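Phosphothreonine lyase ospF (Shigella flexneri, PDB 3I0U) probably removes phosphate from phosphothreonine in host proteins by beta-elimination, as a type III secreted effector and phosphothreonine lyase. Local coordinates at residues 18-30 / 145-157. Residues are numbered along the deposited sequence; the frame is centred on the assembly and turned at random.
Sequences LYNQIRQYPAYYF and YSALLLHKIRQFI
Ile22 fits as a knob into the hole formed by Ala147, Leu150, His151 and Arg154, and buries about 90 Å², as His151 and Phe30 each do further along. Its CD1 lies 3.8 Å from Leu150 CB, while CG2, anti to the backbone N, reaches Arg154 CD and the His151 ring. The axes of the short segments 18-22 and 147-157 cross at -59° and approach to 9.1 Å; the chain from Tyr25 onward, which is extended, carries the contact further.

The CG of His151 stands anti to its own backbone N (chi1 -175°), which carries the imidazole out to the loop, where NE2 donates to Pro26 O at 3.0 Å. The donor lies well above that carbonyl's plane. Tyr25 CB sits over one face of the imidazole, 3.6 Å from the ring centroid, and Gln155 CG lies toward the rim of the opposite face. Gln155, bent at chi2, accepts from the backbone through OE1, 2.9 Å from Tyr28 N. Lys152 CG makes a CH-pi contact with the Tyr28 ring, 3.9 Å from its centroid and 7° off the normal.

Phe30 closes the series. Tyr28 CD2 approaches one face, and the edge of Phe156 points at the other, with planes at 76° and Phe156 CD1 over the centre.

The N-terminal helix thus packs across the start of helix 147-166, and extended residues 25-30 run on along it. Elsewhere on that helix, Ile153 packs on strands 80-84 and 132-137 of the antiparallel sheet, and Leu150 meets helix 211-217, where Met216 O accepts from Arg154 NE.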
# COMPACT_ATOMS: atom_id res chain seq x y z
N LEU A 18 15.49 -14.81 3.98
CA LEU A 18 14.71 -13.58 4.06
C LEU A 18 14.02 -13.43 5.41
O LEU A 18 14.13 -12.36 6.02
CB LEU A 18 13.70 -13.49 2.91
CG LEU A 18 14.25 -13.23 1.49
CD1 LEU A 18 13.13 -13.11 0.45
CD2 LEU A 18 15.19 -12.00 1.44
N TYR A 19 13.38 -14.51 5.89
CA TYR A 19 12.51 -14.51 7.08
C TYR A 19 13.25 -14.09 8.33
O TYR A 19 12.81 -13.18 9.05
CB TYR A 19 11.85 -15.88 7.31
CG TYR A 19 10.88 -15.94 8.49
CD1 TYR A 19 9.59 -15.37 8.41
CD2 TYR A 19 11.26 -16.55 9.70
CE1 TYR A 19 8.70 -15.41 9.50
CE2 TYR A 19 10.39 -16.61 10.79
CZ TYR A 19 9.10 -16.05 10.68
OH TYR A 19 8.24 -16.10 11.76
N ASN A 20 14.38 -14.72 8.57
CA ASN A 20 15.18 -14.41 9.74
C ASN A 20 15.89 -13.08 9.70
O ASN A 20 16.24 -12.53 10.76
CB ASN A 20 16.19 -15.51 10.01
CG ASN A 20 15.59 -16.68 10.73
OD1 ASN A 20 15.13 -16.56 11.88
ND2 ASN A 20 15.59 -17.83 10.06
N GLN A 21 16.12 -12.55 8.49
CA GLN A 21 16.71 -11.22 8.38
C GLN A 21 15.75 -10.13 8.82
O GLN A 21 16.15 -9.20 9.53
CB GLN A 21 17.28 -10.98 6.99
CG GLN A 21 18.70 -11.53 6.85
CD GLN A 21 19.27 -11.44 5.44
OE1 GLN A 21 18.58 -11.02 4.49
NE2 GLN A 21 20.55 -11.83 5.29
N ILE A 22 14.49 -10.28 8.45
CA ILE A 22 13.39 -9.35 8.80
C ILE A 22 13.27 -9.21 10.34
O ILE A 22 13.11 -8.11 10.89
CB ILE A 22 12.08 -9.86 8.17
CG1 ILE A 22 12.18 -9.75 6.64
CG2 ILE A 22 10.87 -9.15 8.75
CD1 ILE A 22 11.04 -10.37 5.88
N ARG A 23 13.43 -10.33 11.03
CA ARG A 23 13.25 -10.37 12.47
C ARG A 23 14.48 -9.81 13.20
O ARG A 23 14.42 -9.50 14.40
CB ARG A 23 12.90 -11.80 12.92
CG ARG A 23 11.76 -12.42 12.08
CD ARG A 23 11.00 -13.51 12.83
NE ARG A 23 9.99 -12.93 13.74
CZ ARG A 23 10.14 -12.88 15.06
NH1 ARG A 23 9.19 -12.33 15.81
NH2 ARG A 23 11.26 -13.35 15.61
N GLN A 24 15.59 -9.64 12.46
CA GLN A 24 16.81 -9.03 13.00
C GLN A 24 16.76 -7.50 13.09
O GLN A 24 17.46 -6.90 13.93
CB GLN A 24 18.05 -9.48 12.22
CG GLN A 24 18.65 -10.74 12.82
CD GLN A 24 19.93 -11.19 12.12
OE1 GLN A 24 19.92 -11.52 10.93
NE2 GLN A 24 21.04 -11.21 12.87
N TYR A 25 15.94 -6.88 12.24
CA TYR A 25 15.82 -5.44 12.17
C TYR A 25 14.98 -4.87 13.30
O TYR A 25 13.94 -5.45 13.66
CB TYR A 25 15.15 -5.06 10.85
CG TYR A 25 15.95 -5.37 9.62
CD1 TYR A 25 17.31 -4.94 9.51
CD2 TYR A 25 15.36 -6.08 8.55
CE1 TYR A 25 18.05 -5.20 8.36
CE2 TYR A 25 16.08 -6.35 7.39
CZ TYR A 25 17.43 -5.90 7.30
OH TYR A 25 18.14 -6.17 6.16
N PRO A 26 15.37 -3.68 13.82
CA PRO A 26 14.55 -3.01 14.82
C PRO A 26 13.33 -2.41 14.18
O PRO A 26 13.30 -2.29 12.95
CB PRO A 26 15.45 -1.88 15.32
CG PRO A 26 16.34 -1.60 14.19
CD PRO A 26 16.56 -2.89 13.48
N ALA A 27 12.34 -2.05 15.00
CA ALA A 27 11.12 -1.36 14.56
C ALA A 27 11.45 -0.14 13.69
O ALA A 27 12.34 0.63 13.99
CB ALA A 27 10.28 -0.97 15.77
N TYR A 28 10.75 -0.01 12.58
CA TYR A 28 11.02 1.07 11.64
C TYR A 28 10.03 2.21 11.74
O TYR A 28 8.82 2.00 11.87
CB TYR A 28 10.99 0.52 10.21
CG TYR A 28 11.72 1.37 9.20
CD1 TYR A 28 13.08 1.18 8.93
CD2 TYR A 28 11.04 2.35 8.51
CE1 TYR A 28 13.73 1.99 8.00
CE2 TYR A 28 11.66 3.16 7.59
CZ TYR A 28 13.00 2.98 7.33
OH TYR A 28 13.55 3.80 6.37
N TYR A 29 10.55 3.42 11.63
CA TYR A 29 9.69 4.60 11.77
C TYR A 29 9.66 5.44 10.51
O TYR A 29 10.67 5.63 9.83
CB TYR A 29 10.16 5.45 12.92
CG TYR A 29 10.03 4.72 14.22
CD1 TYR A 29 8.83 4.76 14.93
CD2 TYR A 29 11.10 3.98 14.74
CE1 TYR A 29 8.71 4.10 16.17
CE2 TYR A 29 10.98 3.31 15.95
CZ TYR A 29 9.78 3.38 16.67
OH TYR A 29 9.63 2.72 17.87
N PHE A 30 8.49 5.95 10.20
CA PHE A 30 8.30 6.70 8.97
C PHE A 30 8.08 8.18 9.32
O PHE A 30 7.13 8.50 10.02
CB PHE A 30 7.15 6.09 8.20
CG PHE A 30 7.36 4.62 7.88
CD1 PHE A 30 8.11 4.24 6.78
CD2 PHE A 30 6.84 3.63 8.70
CE1 PHE A 30 8.31 2.91 6.47
CE2 PHE A 30 7.05 2.31 8.41
CZ PHE A 30 7.77 1.95 7.26
N TYR A 145 12.92 -9.33 -3.80
CA TYR A 145 12.76 -8.38 -2.73
C TYR A 145 13.88 -8.49 -1.72
O TYR A 145 14.22 -9.59 -1.31
CB TYR A 145 11.46 -8.68 -2.04
CG TYR A 145 10.27 -8.47 -2.92
CD1 TYR A 145 9.99 -7.22 -3.45
CD2 TYR A 145 9.40 -9.53 -3.20
CE1 TYR A 145 8.88 -7.02 -4.24
CE2 TYR A 145 8.27 -9.33 -3.99
CZ TYR A 145 8.02 -8.07 -4.50
OH TYR A 145 6.92 -7.82 -5.28
N SER A 146 14.42 -7.35 -1.31
CA SER A 146 15.41 -7.34 -0.26
C SER A 146 14.70 -7.45 1.06
O SER A 146 13.55 -7.08 1.16
CB SER A 146 16.23 -6.07 -0.29
OG SER A 146 15.47 -5.00 0.17
N ALA A 147 15.40 -7.94 2.06
CA ALA A 147 14.86 -8.06 3.41
C ALA A 147 14.40 -6.73 4.06
O ALA A 147 13.47 -6.73 4.86
CB ALA A 147 15.83 -8.78 4.28
N LEU A 148 15.06 -5.62 3.71
CA LEU A 148 14.81 -4.33 4.32
C LEU A 148 13.54 -3.84 3.76
O LEU A 148 12.69 -3.32 4.52
CB LEU A 148 15.86 -3.30 3.95
CG LEU A 148 16.33 -2.20 4.92
CD1 LEU A 148 16.83 -1.05 4.11
CD2 LEU A 148 15.32 -1.71 5.94
N LEU A 149 13.40 -3.99 2.43
CA LEU A 149 12.19 -3.58 1.75
C LEU A 149 11.02 -4.28 2.42
O LEU A 149 10.11 -3.63 2.91
CB LEU A 149 12.25 -3.94 0.26
CG LEU A 149 11.53 -3.08 -0.81
CD1 LEU A 149 10.87 -3.98 -1.83
CD2 LEU A 149 10.49 -2.11 -0.26
N LEU A 150 11.10 -5.61 2.48
CA LEU A 150 10.06 -6.42 3.11
C LEU A 150 9.77 -6.08 4.55
O LEU A 150 8.62 -6.13 4.97
CB LEU A 150 10.39 -7.90 3.02
CG LEU A 150 10.46 -8.49 1.61
CD1 LEU A 150 11.01 -9.89 1.69
CD2 LEU A 150 9.08 -8.46 0.95
N HIS A 151 10.81 -5.73 5.30
CA HIS A 151 10.64 -5.25 6.64
C HIS A 151 9.88 -3.93 6.59
O HIS A 151 8.82 -3.80 7.23
CB HIS A 151 11.97 -5.09 7.35
CG HIS A 151 11.83 -4.71 8.78
ND1 HIS A 151 11.13 -5.46 9.69
CD2 HIS A 151 12.30 -3.63 9.46
CE1 HIS A 151 11.17 -4.87 10.87
NE2 HIS A 151 11.88 -3.77 10.76
N LYS A 152 10.38 -2.97 5.80
CA LYS A 152 9.73 -1.68 5.63
C LYS A 152 8.25 -1.85 5.29
O LYS A 152 7.40 -1.28 5.98
CB LYS A 152 10.47 -0.80 4.60
CG LYS A 152 11.74 -0.12 5.15
CD LYS A 152 12.78 0.37 4.10
CE LYS A 152 12.35 1.55 3.21
NZ LYS A 152 11.64 2.76 3.74
N ILE A 153 7.92 -2.69 4.33
CA ILE A 153 6.51 -2.95 4.01
C ILE A 153 5.72 -3.52 5.19
O ILE A 153 4.64 -3.06 5.45
CB ILE A 153 6.34 -3.84 2.72
CG1 ILE A 153 6.96 -3.15 1.49
CG2 ILE A 153 4.88 -4.14 2.47
CD1 ILE A 153 7.23 -4.05 0.35
N ARG A 154 6.28 -4.50 5.92
CA ARG A 154 5.59 -5.07 7.09
C ARG A 154 5.23 -4.00 8.11
O ARG A 154 4.08 -3.92 8.55
CB ARG A 154 6.45 -6.05 7.80
CG ARG A 154 6.20 -7.48 7.51
CD ARG A 154 7.03 -8.30 8.48
NE ARG A 154 6.16 -9.32 9.05
CZ ARG A 154 6.19 -9.77 10.30
NH1 ARG A 154 7.09 -9.29 11.18
NH2 ARG A 154 5.31 -10.69 10.69
N GLN A 155 6.24 -3.17 8.43
CA GLN A 155 6.13 -2.07 9.37
C GLN A 155 5.12 -1.02 8.94
O GLN A 155 4.40 -0.49 9.76
CB GLN A 155 7.49 -1.39 9.56
CG GLN A 155 8.55 -2.30 10.17
CD GLN A 155 8.38 -2.52 11.67
OE1 GLN A 155 8.38 -1.59 12.47
NE2 GLN A 155 8.25 -3.78 12.05
N PHE A 156 5.09 -0.74 7.65
CA PHE A 156 4.23 0.26 7.08
C PHE A 156 2.77 -0.16 7.22
O PHE A 156 1.94 0.67 7.59
CB PHE A 156 4.59 0.43 5.59
CG PHE A 156 4.05 1.67 4.96
CD1 PHE A 156 4.52 2.94 5.34
CD2 PHE A 156 3.10 1.58 3.92
CE1 PHE A 156 4.02 4.12 4.71
CE2 PHE A 156 2.61 2.77 3.28
CZ PHE A 156 3.06 4.03 3.68
N ILE A 157 2.45 -1.43 6.89
CA ILE A 157 1.08 -1.94 6.99
C ILE A 157 0.60 -1.82 8.45
O ILE A 157 -0.48 -1.30 8.75
CB ILE A 157 0.97 -3.41 6.50
CG1 ILE A 157 1.29 -3.57 5.00
CG2 ILE A 157 -0.37 -3.98 6.85
CD1 ILE A 157 0.60 -2.56 4.04